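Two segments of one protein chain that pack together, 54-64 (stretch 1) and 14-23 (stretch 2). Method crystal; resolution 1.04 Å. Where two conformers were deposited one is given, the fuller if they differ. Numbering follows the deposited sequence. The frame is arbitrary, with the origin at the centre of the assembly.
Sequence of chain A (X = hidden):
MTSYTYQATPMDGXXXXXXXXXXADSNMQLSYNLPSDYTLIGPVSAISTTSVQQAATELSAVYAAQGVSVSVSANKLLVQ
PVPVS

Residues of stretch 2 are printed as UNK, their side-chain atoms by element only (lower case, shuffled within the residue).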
# COMPACT_ATOMS: atom_id res chain seq x y z
N GLN A 54 7.10 -2.19 -7.16
CA GLN A 54 7.46 -3.33 -6.32
C GLN A 54 6.79 -3.20 -4.96
O GLN A 54 6.27 -4.18 -4.43
CB GLN A 54 8.97 -3.45 -6.19
CG GLN A 54 9.36 -4.70 -5.40
CD GLN A 54 10.85 -4.85 -5.27
OE1 GLN A 54 11.59 -4.65 -6.26
NE2 GLN A 54 11.33 -5.16 -4.06
N ALA A 55 6.83 -2.01 -4.36
CA ALA A 55 6.30 -1.82 -3.01
C ALA A 55 4.81 -2.06 -2.98
O ALA A 55 4.29 -2.75 -2.10
CB ALA A 55 6.62 -0.42 -2.50
N ALA A 56 4.08 -1.46 -3.92
CA ALA A 56 2.64 -1.62 -3.97
C ALA A 56 2.28 -3.09 -4.17
O ALA A 56 1.32 -3.60 -3.57
CB ALA A 56 2.05 -0.79 -5.10
N THR A 57 3.03 -3.77 -5.02
CA THR A 57 2.78 -5.18 -5.36
C THR A 57 3.09 -6.10 -4.16
O THR A 57 2.32 -7.01 -3.84
CB THR A 57 3.57 -5.54 -6.61
OG1 THR A 57 3.12 -4.67 -7.67
CG2 THR A 57 3.37 -6.97 -7.04
N GLU A 58 4.20 -5.84 -3.46
CA GLU A 58 4.48 -6.59 -2.23
C GLU A 58 3.35 -6.39 -1.23
O GLU A 58 2.90 -7.35 -0.58
CB GLU A 58 5.79 -6.15 -1.60
CG GLU A 58 7.04 -6.54 -2.37
CD GLU A 58 8.30 -6.25 -1.57
OE1 GLU A 58 8.42 -6.82 -0.48
OE2 GLU A 58 9.16 -5.47 -2.05
N LEU A 59 2.92 -5.15 -1.08
CA LEU A 59 1.85 -4.84 -0.13
C LEU A 59 0.55 -5.53 -0.52
O LEU A 59 -0.19 -6.06 0.33
CB LEU A 59 1.69 -3.35 -0.02
CG LEU A 59 0.79 -2.85 1.10
CD1 LEU A 59 1.31 -3.27 2.47
CD2 LEU A 59 0.66 -1.34 1.01
N SER A 60 0.26 -5.51 -1.82
CA SER A 60 -0.88 -6.22 -2.35
C SER A 60 -0.86 -7.70 -1.93
O SER A 60 -1.86 -8.24 -1.47
CB SER A 60 -0.88 -6.09 -3.87
OG SER A 60 -2.12 -6.52 -4.38
N ALA A 61 0.29 -8.35 -2.09
CA ALA A 61 0.40 -9.76 -1.75
C ALA A 61 0.15 -9.98 -0.26
O ALA A 61 -0.44 -10.99 0.14
CB ALA A 61 1.74 -10.30 -2.15
N VAL A 62 0.61 -9.03 0.59
CA VAL A 62 0.42 -9.17 2.02
C VAL A 62 -1.06 -9.19 2.39
O VAL A 62 -1.45 -9.92 3.31
CB VAL A 62 1.18 -8.06 2.77
CG1 VAL A 62 0.82 -8.04 4.22
CG2 VAL A 62 2.70 -8.22 2.59
N TYR A 63 -1.86 -8.36 1.69
CA TYR A 63 -3.29 -8.24 2.00
C TYR A 63 -4.18 -9.04 1.05
O TYR A 63 -5.41 -8.99 1.17
CB TYR A 63 -3.69 -6.74 2.09
CG TYR A 63 -3.15 -6.09 3.33
CD1 TYR A 63 -1.86 -5.57 3.36
CD2 TYR A 63 -3.91 -6.07 4.51
CE1 TYR A 63 -1.33 -5.05 4.55
CE2 TYR A 63 -3.38 -5.54 5.71
CZ TYR A 63 -2.09 -5.04 5.70
OH TYR A 63 -1.49 -4.54 6.85
N ALA A 64 -3.60 -9.85 0.17
CA ALA A 64 -4.39 -10.62 -0.81
C ALA A 64 -5.33 -11.59 -0.13
O ALA A 64 -6.45 -11.80 -0.63
CB ALA A 64 -3.48 -11.36 -1.77
N UNK A 14 -1.07 1.92 10.28
CA UNK A 14 -2.10 1.21 9.57
C UNK A 14 -1.83 1.21 8.09
O UNK A 14 -1.02 2.01 7.57
o UNK A 14 -3.62 3.04 9.04
c UNK A 14 -3.51 1.83 9.80
c UNK A 14 -3.80 2.11 11.28
N UNK A 15 -2.56 0.36 7.38
CA UNK A 15 -2.46 0.25 5.94
C UNK A 15 -2.77 1.60 5.27
O UNK A 15 -1.99 2.08 4.43
c UNK A 15 -2.19 -1.41 3.33
c UNK A 15 -3.52 -1.03 3.95
c UNK A 15 -4.59 -2.09 3.65
c UNK A 15 -3.43 -0.83 5.45
N UNK A 16 -3.92 2.18 5.59
CA UNK A 16 -4.33 3.42 4.95
C UNK A 16 -3.34 4.54 5.28
O UNK A 16 -3.03 5.34 4.40
c UNK A 16 -6.29 5.00 4.58
c UNK A 16 -7.73 5.33 4.99
n UNK A 16 -9.24 6.18 6.77
c UNK A 16 -7.84 5.78 6.41
c UNK A 16 -5.75 3.80 5.37
N UNK A 17 -2.94 4.65 6.54
CA UNK A 17 -2.08 5.77 6.91
C UNK A 17 -0.67 5.62 6.33
O UNK A 17 -0.05 6.64 5.95
o UNK A 17 -1.65 4.92 9.14
c UNK A 17 -3.51 6.47 8.88
c UNK A 17 -2.10 6.02 8.41
N UNK A 18 -0.15 4.40 6.26
CA UNK A 18 1.12 4.20 5.57
C UNK A 18 0.99 4.63 4.13
O UNK A 18 1.86 5.34 3.58
c UNK A 18 2.40 0.11 3.87
s UNK A 18 3.52 0.85 5.09
c UNK A 18 2.96 2.54 5.03
c UNK A 18 1.58 2.74 5.65
N UNK A 19 -0.07 4.19 3.47
CA UNK A 19 -0.27 4.54 2.06
C UNK A 19 -0.50 6.05 1.87
O UNK A 19 -0.12 6.59 0.85
c UNK A 19 -0.99 2.26 1.20
c UNK A 19 0.05 2.20 0.10
c UNK A 19 -2.22 1.46 0.83
c UNK A 19 -1.39 3.71 1.47
N UNK A 20 -1.15 6.72 2.82
CA UNK A 20 -1.28 8.17 2.73
C UNK A 20 0.12 8.80 2.66
O UNK A 20 0.36 9.73 1.89
c UNK A 20 -4.21 8.83 5.19
o UNK A 20 -3.56 9.21 6.19
c UNK A 20 -2.03 8.74 3.94
c UNK A 20 -3.50 8.49 3.89
o UNK A 20 -5.46 8.70 5.19
N UNK A 21 1.05 8.27 3.48
CA UNK A 21 2.42 8.78 3.45
C UNK A 21 3.10 8.43 2.14
O UNK A 21 3.75 9.31 1.52
n UNK A 21 5.59 7.06 6.01
n UNK A 21 7.32 7.04 4.47
c UNK A 21 5.39 8.51 5.96
n UNK A 21 6.43 5.08 5.24
c UNK A 21 4.60 8.90 4.70
c UNK A 21 6.44 6.40 5.24
c UNK A 21 3.20 8.31 4.67
N UNK A 22 3.03 7.17 1.69
CA UNK A 22 3.65 6.83 0.41
C UNK A 22 3.12 7.74 -0.70
O UNK A 22 3.85 8.18 -1.58
c UNK A 22 4.10 4.35 0.87
c UNK A 22 4.56 0.20 0.62
c UNK A 22 3.81 0.79 -0.41
c UNK A 22 4.12 2.94 0.59
n UNK A 22 5.31 3.31 2.48
c UNK A 22 3.38 5.39 0.03
c UNK A 22 4.83 4.53 2.02
c UNK A 22 4.89 2.32 1.62
c UNK A 22 5.12 0.94 1.63
c UNK A 22 3.58 2.15 -0.43
N UNK A 23 1.81 7.99 -0.68
CA UNK A 23 1.17 8.82 -1.72
C UNK A 23 1.70 10.27 -1.63
O UNK A 23 2.13 10.87 -2.63
c UNK A 23 -0.34 8.80 -1.58

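Position 14 carries one carbon bearing an oxygen and a second carbon, and it points away from stretch 1, touching nothing there. This is Thr14, the N-cap: the backbone N of position 17 donates to Thr14 OG1 at 3.1 Å, which satisfies an amide that the first turn leaves without a carbonyl.

Position 15 has four carbons forked at the second. One branch end packs on Leu59 CD2, and the fork also covers a face of the Tyr63 ring. This is Leu15. Leu15 CD1 serves both neighbours, 3.7 Å from Leu59 CD2 and 3.9 Å from Tyr63 CE1, and CD2 lies over the same ring, 4.1 Å from its centroid and 8° off the normal, a CH-pi contact.

Position 16 shows four carbons in a row ending in nitrogen, out of reach of stretch 1: Lys16, largely extended. Position 17 repeats the pattern of one carbon with an oxygen and a carbon, again out of reach; it is Thr17.

At position 18 the chain is unbranched, two carbons, a sulfur and a terminal carbon that touches Leu59; only methionine fits. The terminal methyl, CE of Met18, reaches 3.6 Å from Leu59 CD2.

Position 19 has four carbons forked at the second. Its CA-to-CB bond points sideways, yet its end touches Leu59. It is another leucine, and the m,t rotamer of Leu19 brings CD2 to 3.7 Å from Leu59 CD2.

Position 20 has three carbons, the third carrying two oxygens, and is out of reach: Glu20. Position 21, three carbons, a nitrogen and a carbon with two more nitrogens, does not reach stretch 1 either: Arg21.

Position 22 is one carbon followed by fused five- and six-membered rings holding eight carbons and one nitrogen, and the rings touch Ala55, Ala56 and Leu59; hence Trp22. Its CZ3 lies 3.7 Å from Ala55 CB and 4.1 Å from Leu59 CD2, meeting both obliquely. Position 23 has a single carbon, beyond reach: Ala23.

The contact is a knob in a hole. Two nearly antiparallel helices, at 171°, come no closer than 12.7 Å between axes, so side chains must fill the gap. Leu59, in the t,p rotamer, sits among Leu15, Met18, Leu19 and Trp22, with its CD2 nearest to all four. Ala55, one turn earlier, has a small methyl against the broad indole; Tyr63, one turn later, offers a ring face to Leu15. No hydrogen bond crosses between the stretches. The design rule is a 55, 59, 63 stripe facing 15, 18, 19 and 22: apolar packing at the interface, with charged side chains on stretch 2 kept off it.

Stretch 2 14-23: TLKTMLERWA
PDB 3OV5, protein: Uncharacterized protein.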